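Local coordinates for protein HP1028 (Helicobacter pylori, PDB 4INN) that is of undetermined function but adopts the lipocalin fold and probably binds or transports a small ligand in its beta-barrel, at residues T121-R125 with T137-W143; V94-D99 with G110-F116; V34-Y40 with Q128-L134. The protein carries 1 engineered substitution. All blocks are in the same frame, centred on the assembly; numbering follows the deposited sequence.

Contact 1: residues T121-R125 with T137-W143; sequences TYYVR and TSSYDKW
In the lipocalin barrel of HP1028, Y123 and R125 of strand 120-128 pair with S139 and T137 of strand 134-139, the two arms of an antiparallel beta hairpin. Two hydrogen-bonded pairs, Y123 with S139 and R125 with T137, flank the non-hydrogen-bonded pair V124-S138, and the axes of 121-125 and 137-139 approach to 4.8 Å. The residues alternate across the sheet: V124 and S138 share one face, while Y123, S139, R125 and T137 share the other.

Beyond S139 the chain leaves the strand and folds back over the first arm. The edge of the Y122 ring points at the face of Y140 in a T-shaped pair, with centroids 5.4 Å apart and planes at 64°. Y122, S138 and Y140 all belong to the pocket occupied by a polyether, 3,6,9,12,15,18-hexaoxaicosane-1,20-diol, which probably came from the crystallisation liquor but is consistent with a binding site; the Y122 hydroxyl itself is bonded to D118. On the opposite face of the sheet from S138, the Y123 ring receives K142 CA over its face in a CH-pi contact, 4.0 Å from the ring centroid, while Y140 O lies at the ring edge, in plane.

The turn is tied down from within by S139 OG, which donates to D141 O at 2.6 Å. R125 has CG between its backbone N and carbonyl carbon (chi1 58°) and is extended from there to NE, running alongside T137 whose CG2 lies over one guanidinium face. At its far end R125 NE donates to W143 O at 3.2 Å, with the acceptor in the guanidinium plane but the donor well above the carbonyl plane.

Contact 2: residues V94-D99 with G110-F116; sequences VVFLSD and GGKAYNF
An antiparallel beta hairpin of the lipocalin barrel, strands 95-104 and 107-115, brings F96, L97 and S98 against Y114, A113 and K112. The axes of 95-99 and 110-115 run at 167° to one another, close to antiparallel. S98 and K112 form a hydrogen-bonded pair, exchanging two N-H...O bonds, and L97 faces A113 in a non-hydrogen-bonded pair whose CA atoms are 4.3 Å apart. Toward the end of the hairpin at F96 the pairing goes on through Y114 N, which donates to F96 O.

On the face carrying L97 and A113, glycine makes the hollow. The absence of a side chain on G111 admits the branched end of L97, whose CD1 lies 4.2 Å from G111 CA and 3.6 Å from K112 O. Chi1 of 174° and chi2 of 38° together bring this methyl nearer the partner strand. A113 supplies a small bump: its CB lies near the plane at the edge of the F96 ring, 4.4 Å from F96 CD1.

F96 and L97 also form a classic beta bulge, both facing A64 of strand 61-69. Past the bulge, four side chains fit together. The F116 ring presents its edge to both V94 and F96, and its flat side receives the edge of the Y114 ring, with Y114 CE2 over its centre; D78 takes the Y114 hydroxyl. F116 CE2 rests 3.8 Å from F96 CB, and one atom further round the rim F116 CZ touches V94 CG1 at 4.1 Å.

Contact 3: residues V34-Y40 with Q128-L134; sequences VELPGIY and QNSNGDL
Q128 holds CG anti to its backbone N (chi1 -179°) and continues extended, which carries its amide across to E35 O; Y40, with CG anti to its own carbonyl carbon (chi1 -59°), brings its ring up to the same amide and to L134. Q128 NE2 then bonds to two carbonyls, E35 O across the contact at 3.1 Å and G132 O in its own turn at 2.7 Å. Both acceptors lie close to the amide plane, which would hold the amide's rotation, although the donor stands well above the carbonyl plane of E35.

The Y40 ring is boxed in on several sides. L134 CD1 sits over the centre of one face, 4.0 Å from the centroid and 9° off the normal, a CH-pi contact. G132 O is at the ring edge, in plane, and Y40 OH donates to L36 O at 2.6 Å. L36 CD1 adds a contact with L134 CD2, 3.6 Å away.

Residues 129-132 make a type I turn, against which V34 CG1 packs near S130 O and G132 CA. N131 OD1 accepts from D133 N, an Asx turn. Residues 34-40 thus lie against the loop 128-134 between strands 120-128 and 134-139. F55 of strand 51-58 meets the Y40 ring with the planes nearly perpendicular and touches L36 and L134, while R154 of strand 147-154 donates from NH2 to P37 O and from its backbone N to D133 OD2.

How the contacts relate
Contacts 1 and 2 are successive hairpins of the same barrel sheet and share a seam: strand 107-115 bonds to strand 120-128 through A113 N with Y122 O and V124 N with G111 O, while V124 CG2 packs on A113 CB. All three are partly buried. Contact 2 lies nearest the centre of the chain, about 7 Å between centres, and its side chains meet mainly by apolar fitting; contact 1, at about 13 Å, adds polar and aromatic contacts beside the polyether pocket. Contact 3, at about 12 Å, lacks strand pairing between its segments and relies on a glutamine amide and a tyrosine-leucine cluster; its 128-134 loop joins the two strands paired in contact 1.

Contact 1: residues T121-R125 with T137-W143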
# COMPACT_ATOMS: atom_id res chain seq x y z
N THR A 121 -7.80 10.49 1.42
CA THR A 121 -6.43 10.27 1.83
C THR A 121 -6.46 10.08 3.36
O THR A 121 -7.19 10.77 4.07
CB THR A 121 -5.53 11.45 1.38
OG1 THR A 121 -5.42 11.45 -0.05
CG2 THR A 121 -4.11 11.34 1.95
N TYR A 122 -5.70 9.11 3.86
CA TYR A 122 -5.72 8.78 5.27
C TYR A 122 -4.30 8.80 5.78
O TYR A 122 -3.40 8.45 5.05
CB TYR A 122 -6.24 7.37 5.51
CG TYR A 122 -7.65 7.15 5.10
CD1 TYR A 122 -8.65 6.99 6.04
CD2 TYR A 122 -7.99 7.07 3.75
CE1 TYR A 122 -9.96 6.78 5.65
CE2 TYR A 122 -9.30 6.85 3.36
CZ TYR A 122 -10.27 6.71 4.31
OH TYR A 122 -11.55 6.48 3.90
N TYR A 123 -4.11 9.16 7.05
CA TYR A 123 -2.81 9.06 7.67
C TYR A 123 -2.56 7.60 8.02
O TYR A 123 -3.47 6.91 8.45
CB TYR A 123 -2.76 9.91 8.93
CG TYR A 123 -3.01 11.37 8.69
CD1 TYR A 123 -1.96 12.22 8.31
CD2 TYR A 123 -4.30 11.91 8.84
CE1 TYR A 123 -2.19 13.58 8.09
CE2 TYR A 123 -4.52 13.27 8.64
CZ TYR A 123 -3.46 14.09 8.26
OH TYR A 123 -3.66 15.44 8.05
N VAL A 124 -1.33 7.14 7.81
CA VAL A 124 -0.98 5.74 7.99
C VAL A 124 0.23 5.59 8.91
O VAL A 124 1.23 6.34 8.76
CB VAL A 124 -0.71 5.06 6.62
CG1 VAL A 124 -0.07 3.69 6.78
CG2 VAL A 124 -2.02 4.93 5.82
N ARG A 125 0.14 4.65 9.86
CA ARG A 125 1.34 4.14 10.56
C ARG A 125 1.37 2.59 10.53
O ARG A 125 0.36 1.97 10.30
CB ARG A 125 1.55 4.71 11.97
CG ARG A 125 0.43 4.49 12.96
CD ARG A 125 0.84 5.05 14.30
NE ARG A 125 -0.26 5.19 15.25
CZ ARG A 125 -0.83 4.23 15.98
NH1 ARG A 125 -0.45 2.96 15.87
NH2 ARG A 125 -1.82 4.52 16.82
N THR A 137 -2.25 0.64 10.31
CA THR A 137 -3.22 1.47 10.99
C THR A 137 -3.60 2.65 10.15
O THR A 137 -2.79 3.53 9.91
CB THR A 137 -2.70 2.00 12.36
OG1 THR A 137 -2.43 0.91 13.26
CG2 THR A 137 -3.76 2.97 13.01
N SER A 138 -4.85 2.69 9.74
CA SER A 138 -5.39 3.73 8.87
C SER A 138 -6.36 4.69 9.61
O SER A 138 -7.32 4.24 10.23
CB SER A 138 -6.11 3.05 7.73
OG SER A 138 -6.02 3.83 6.57
N SER A 139 -6.14 5.99 9.49
CA SER A 139 -6.79 6.97 10.38
C SER A 139 -7.07 8.35 9.76
O SER A 139 -6.63 8.65 8.65
CB SER A 139 -5.90 7.20 11.58
OG SER A 139 -4.78 8.00 11.21
N TYR A 140 -7.72 9.19 10.57
CA TYR A 140 -8.22 10.50 10.16
C TYR A 140 -7.48 11.85 10.42
O TYR A 140 -7.59 12.66 9.52
CB TYR A 140 -9.71 10.64 10.55
CG TYR A 140 -10.69 9.89 9.63
CD1 TYR A 140 -11.07 8.56 9.90
CD2 TYR A 140 -11.27 10.51 8.50
CE1 TYR A 140 -11.97 7.87 9.08
CE2 TYR A 140 -12.18 9.83 7.67
CZ TYR A 140 -12.52 8.50 7.96
OH TYR A 140 -13.41 7.79 7.14
N ASP A 141 -6.75 12.27 11.48
CA ASP A 141 -6.05 11.68 12.63
C ASP A 141 -4.53 11.38 12.39
O ASP A 141 -4.09 10.24 12.26
CB ASP A 141 -6.78 10.55 13.32
CG ASP A 141 -6.16 10.19 14.69
OD1 ASP A 141 -5.59 11.04 15.43
OD2 ASP A 141 -6.25 9.02 15.03
N LYS A 142 -3.74 12.43 12.41
CA LYS A 142 -2.28 12.31 12.36
C LYS A 142 -1.69 11.26 13.33
O LYS A 142 -0.76 10.55 12.97
CB LYS A 142 -1.64 13.68 12.64
CG LYS A 142 -0.73 14.23 11.54
CD LYS A 142 -0.70 15.76 11.50
CE LYS A 142 -0.63 16.44 12.88
NZ LYS A 142 -1.95 16.84 13.49
N TRP A 143 -2.22 11.17 14.57
CA TRP A 143 -1.61 10.29 15.58
C TRP A 143 -2.09 8.83 15.55
O TRP A 143 -1.52 7.97 16.22
CB TRP A 143 -1.77 10.86 16.99
CG TRP A 143 -1.04 12.18 17.20
CD1 TRP A 143 0.04 12.65 16.50
CD2 TRP A 143 -1.34 13.18 18.17
NE1 TRP A 143 0.41 13.89 16.96
CE2 TRP A 143 -0.42 14.24 17.98
CE3 TRP A 143 -2.31 13.30 19.17
CZ2 TRP A 143 -0.43 15.38 18.77
CZ3 TRP A 143 -2.32 14.43 19.95
CH2 TRP A 143 -1.38 15.46 19.75

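Contact 2: residues V94-D99 with G110-F116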
# COMPACT_ATOMS: atom_id res chain seq x y z
N VAL A 94 0.40 2.25 -9.44
CA VAL A 94 0.38 3.61 -9.00
C VAL A 94 0.53 3.68 -7.47
O VAL A 94 -0.07 2.90 -6.73
CB VAL A 94 -0.93 4.27 -9.43
CG1 VAL A 94 -1.15 5.63 -8.74
CG2 VAL A 94 -0.95 4.42 -10.94
N VAL A 95 1.33 4.64 -7.03
CA VAL A 95 1.60 4.89 -5.65
C VAL A 95 0.39 5.42 -4.94
O VAL A 95 -0.11 6.50 -5.26
CB VAL A 95 2.71 5.92 -5.49
CG1 VAL A 95 2.81 6.38 -4.05
CG2 VAL A 95 4.03 5.33 -5.98
N PHE A 96 -0.08 4.66 -3.95
CA PHE A 96 -1.18 5.11 -3.09
C PHE A 96 -0.70 5.43 -1.68
O PHE A 96 -1.43 6.07 -0.92
CB PHE A 96 -2.30 4.07 -3.06
CG PHE A 96 -1.96 2.82 -2.30
CD1 PHE A 96 -2.26 2.72 -0.97
CD2 PHE A 96 -1.36 1.76 -2.95
CE1 PHE A 96 -1.93 1.60 -0.26
CE2 PHE A 96 -1.03 0.61 -2.24
CZ PHE A 96 -1.31 0.54 -0.89
N LEU A 97 0.51 4.99 -1.33
CA LEU A 97 1.06 5.23 0.01
C LEU A 97 2.42 5.86 -0.13
O LEU A 97 3.24 5.39 -0.90
CB LEU A 97 1.14 3.93 0.80
CG LEU A 97 1.80 3.84 2.18
CD1 LEU A 97 1.56 5.05 3.05
CD2 LEU A 97 1.24 2.65 2.92
N SER A 98 2.66 6.92 0.60
CA SER A 98 3.92 7.63 0.55
C SER A 98 4.30 8.19 1.91
O SER A 98 3.46 8.30 2.80
CB SER A 98 3.83 8.77 -0.46
OG SER A 98 2.51 9.23 -0.55
N ASP A 99 5.60 8.45 2.04
CA ASP A 99 6.23 9.25 3.09
C ASP A 99 6.35 8.54 4.43
O ASP A 99 6.50 9.20 5.46
CB ASP A 99 5.56 10.64 3.23
CG ASP A 99 5.84 11.57 2.02
OD1 ASP A 99 6.82 11.37 1.22
OD2 ASP A 99 5.05 12.53 1.87
N GLY A 110 4.10 8.54 9.77
CA GLY A 110 4.09 9.70 8.91
C GLY A 110 3.56 9.50 7.52
O GLY A 110 3.63 10.39 6.69
N GLY A 111 3.00 8.32 7.26
CA GLY A 111 2.57 7.99 5.91
C GLY A 111 1.20 8.55 5.57
O GLY A 111 0.42 8.92 6.45
N LYS A 112 0.92 8.63 4.28
CA LYS A 112 -0.39 9.03 3.80
C LYS A 112 -0.84 8.10 2.68
O LYS A 112 -0.12 7.89 1.71
CB LYS A 112 -0.32 10.45 3.31
CG LYS A 112 0.13 11.43 4.37
CD LYS A 112 -0.41 12.82 4.05
CE LYS A 112 -1.89 12.96 4.43
NZ LYS A 112 -2.57 14.09 3.72
N ALA A 113 -2.02 7.52 2.85
CA ALA A 113 -2.57 6.59 1.89
C ALA A 113 -3.78 7.16 1.14
O ALA A 113 -4.81 7.47 1.75
CB ALA A 113 -2.94 5.31 2.57
N TYR A 114 -3.68 7.25 -0.18
CA TYR A 114 -4.86 7.50 -0.98
C TYR A 114 -5.66 6.22 -1.08
O TYR A 114 -5.09 5.15 -1.23
CB TYR A 114 -4.50 8.02 -2.38
CG TYR A 114 -5.70 8.22 -3.28
CD1 TYR A 114 -6.63 9.26 -3.06
CD2 TYR A 114 -5.93 7.35 -4.35
CE1 TYR A 114 -7.73 9.43 -3.89
CE2 TYR A 114 -7.04 7.51 -5.17
CZ TYR A 114 -7.93 8.55 -4.95
OH TYR A 114 -9.02 8.67 -5.81
N ASN A 115 -6.99 6.33 -1.03
CA ASN A 115 -7.87 5.17 -1.16
C ASN A 115 -8.79 5.25 -2.38
O ASN A 115 -9.71 6.05 -2.43
CB ASN A 115 -8.71 5.04 0.09
CG ASN A 115 -9.62 3.85 0.05
OD1 ASN A 115 -9.31 2.85 -0.55
ND2 ASN A 115 -10.76 3.96 0.70
N PHE A 116 -8.56 4.38 -3.36
CA PHE A 116 -9.23 4.41 -4.67
C PHE A 116 -10.73 4.17 -4.56
O PHE A 116 -11.49 4.71 -5.36
CB PHE A 116 -8.62 3.34 -5.59
CG PHE A 116 -7.29 3.74 -6.14
CD1 PHE A 116 -7.19 4.38 -7.36
CD2 PHE A 116 -6.13 3.50 -5.41
CE1 PHE A 116 -5.95 4.76 -7.86
CE2 PHE A 116 -4.88 3.90 -5.91
CZ PHE A 116 -4.80 4.54 -7.13

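Contact 3: residues V34-Y40 with Q128-L134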
# COMPACT_ATOMS: atom_id res chain seq x y z
N VAL A 34 13.97 -8.71 9.36
CA VAL A 34 12.78 -8.30 8.63
C VAL A 34 12.91 -6.86 8.14
O VAL A 34 13.47 -6.01 8.81
CB VAL A 34 11.48 -8.38 9.46
CG1 VAL A 34 10.83 -9.76 9.36
CG2 VAL A 34 11.73 -8.00 10.90
N GLU A 35 12.36 -6.62 6.96
CA GLU A 35 12.32 -5.30 6.41
C GLU A 35 10.93 -5.07 5.82
O GLU A 35 10.14 -6.00 5.67
CB GLU A 35 13.42 -5.11 5.37
CG GLU A 35 13.55 -6.24 4.35
CD GLU A 35 14.01 -5.75 2.97
OE1 GLU A 35 14.90 -4.86 2.89
OE2 GLU A 35 13.46 -6.24 1.95
N LEU A 36 10.62 -3.80 5.54
CA LEU A 36 9.31 -3.45 5.03
C LEU A 36 9.23 -3.75 3.53
O LEU A 36 8.25 -4.32 3.08
CB LEU A 36 8.96 -2.00 5.41
CG LEU A 36 7.61 -1.44 4.97
CD1 LEU A 36 6.52 -2.24 5.64
CD2 LEU A 36 7.44 0.04 5.28
N PRO A 37 10.27 -3.42 2.75
CA PRO A 37 10.07 -3.74 1.33
C PRO A 37 9.74 -5.21 1.09
O PRO A 37 10.36 -6.10 1.65
CB PRO A 37 11.41 -3.34 0.67
CG PRO A 37 11.94 -2.24 1.53
CD PRO A 37 11.48 -2.57 2.95
N GLY A 38 8.76 -5.44 0.24
CA GLY A 38 8.15 -6.72 0.09
C GLY A 38 6.75 -6.60 -0.47
O GLY A 38 6.25 -5.53 -0.73
N ILE A 39 6.14 -7.75 -0.70
CA ILE A 39 4.80 -7.82 -1.17
C ILE A 39 3.90 -8.38 -0.03
O ILE A 39 4.29 -9.29 0.74
CB ILE A 39 4.78 -8.64 -2.43
CG1 ILE A 39 5.48 -7.84 -3.52
CG2 ILE A 39 3.36 -8.90 -2.86
CD1 ILE A 39 5.73 -8.57 -4.83
N TYR A 40 2.73 -7.78 0.11
CA TYR A 40 1.83 -8.14 1.17
C TYR A 40 0.45 -8.31 0.60
O TYR A 40 0.16 -7.87 -0.51
CB TYR A 40 1.78 -7.05 2.26
CG TYR A 40 3.10 -6.78 2.90
CD1 TYR A 40 3.44 -7.34 4.12
CD2 TYR A 40 4.03 -6.00 2.26
CE1 TYR A 40 4.70 -7.11 4.68
CE2 TYR A 40 5.28 -5.76 2.81
CZ TYR A 40 5.61 -6.30 4.01
OH TYR A 40 6.84 -6.03 4.52
N GLN A 128 5.59 -3.71 12.21
CA GLN A 128 5.81 -4.99 11.54
C GLN A 128 6.12 -6.11 12.55
O GLN A 128 6.90 -5.92 13.47
CB GLN A 128 6.97 -4.85 10.57
CG GLN A 128 7.26 -6.15 9.82
CD GLN A 128 8.12 -5.95 8.60
OE1 GLN A 128 9.03 -5.13 8.58
NE2 GLN A 128 7.84 -6.71 7.57
N ASN A 129 5.53 -7.29 12.34
CA ASN A 129 5.75 -8.45 13.20
C ASN A 129 7.02 -9.15 12.81
O ASN A 129 7.64 -8.83 11.81
CB ASN A 129 4.61 -9.45 13.12
CG ASN A 129 3.25 -8.86 13.46
OD1 ASN A 129 2.22 -9.39 13.04
ND2 ASN A 129 3.23 -7.78 14.23
N SER A 130 7.42 -10.13 13.62
CA SER A 130 8.71 -10.80 13.42
C SER A 130 8.64 -11.77 12.24
O SER A 130 9.65 -11.99 11.60
CB SER A 130 9.20 -11.48 14.71
OG SER A 130 8.51 -12.69 14.94
N ASN A 131 7.47 -12.32 11.92
CA ASN A 131 7.29 -13.07 10.66
C ASN A 131 7.15 -12.19 9.39
O ASN A 131 7.03 -12.72 8.26
CB ASN A 131 6.09 -14.01 10.74
CG ASN A 131 4.77 -13.26 10.76
OD1 ASN A 131 4.71 -12.08 11.07
ND2 ASN A 131 3.70 -13.96 10.43
N GLY A 132 7.16 -10.87 9.59
CA GLY A 132 7.13 -9.89 8.50
C GLY A 132 5.77 -9.24 8.29
O GLY A 132 5.69 -8.26 7.58
N ASP A 133 4.71 -9.77 8.90
CA ASP A 133 3.34 -9.29 8.67
C ASP A 133 3.21 -7.89 9.20
O ASP A 133 3.97 -7.50 10.06
CB ASP A 133 2.32 -10.18 9.36
CG ASP A 133 2.05 -11.49 8.61
OD1 ASP A 133 1.09 -12.22 9.01
OD2 ASP A 133 2.78 -11.78 7.62
N LEU A 134 2.27 -7.12 8.66
CA LEU A 134 2.11 -5.75 9.08
C LEU A 134 0.82 -5.60 9.85
O LEU A 134 -0.18 -6.23 9.52
CB LEU A 134 2.08 -4.79 7.90
CG LEU A 134 3.17 -4.85 6.84
CD1 LEU A 134 2.94 -3.70 5.85
CD2 LEU A 134 4.59 -4.76 7.39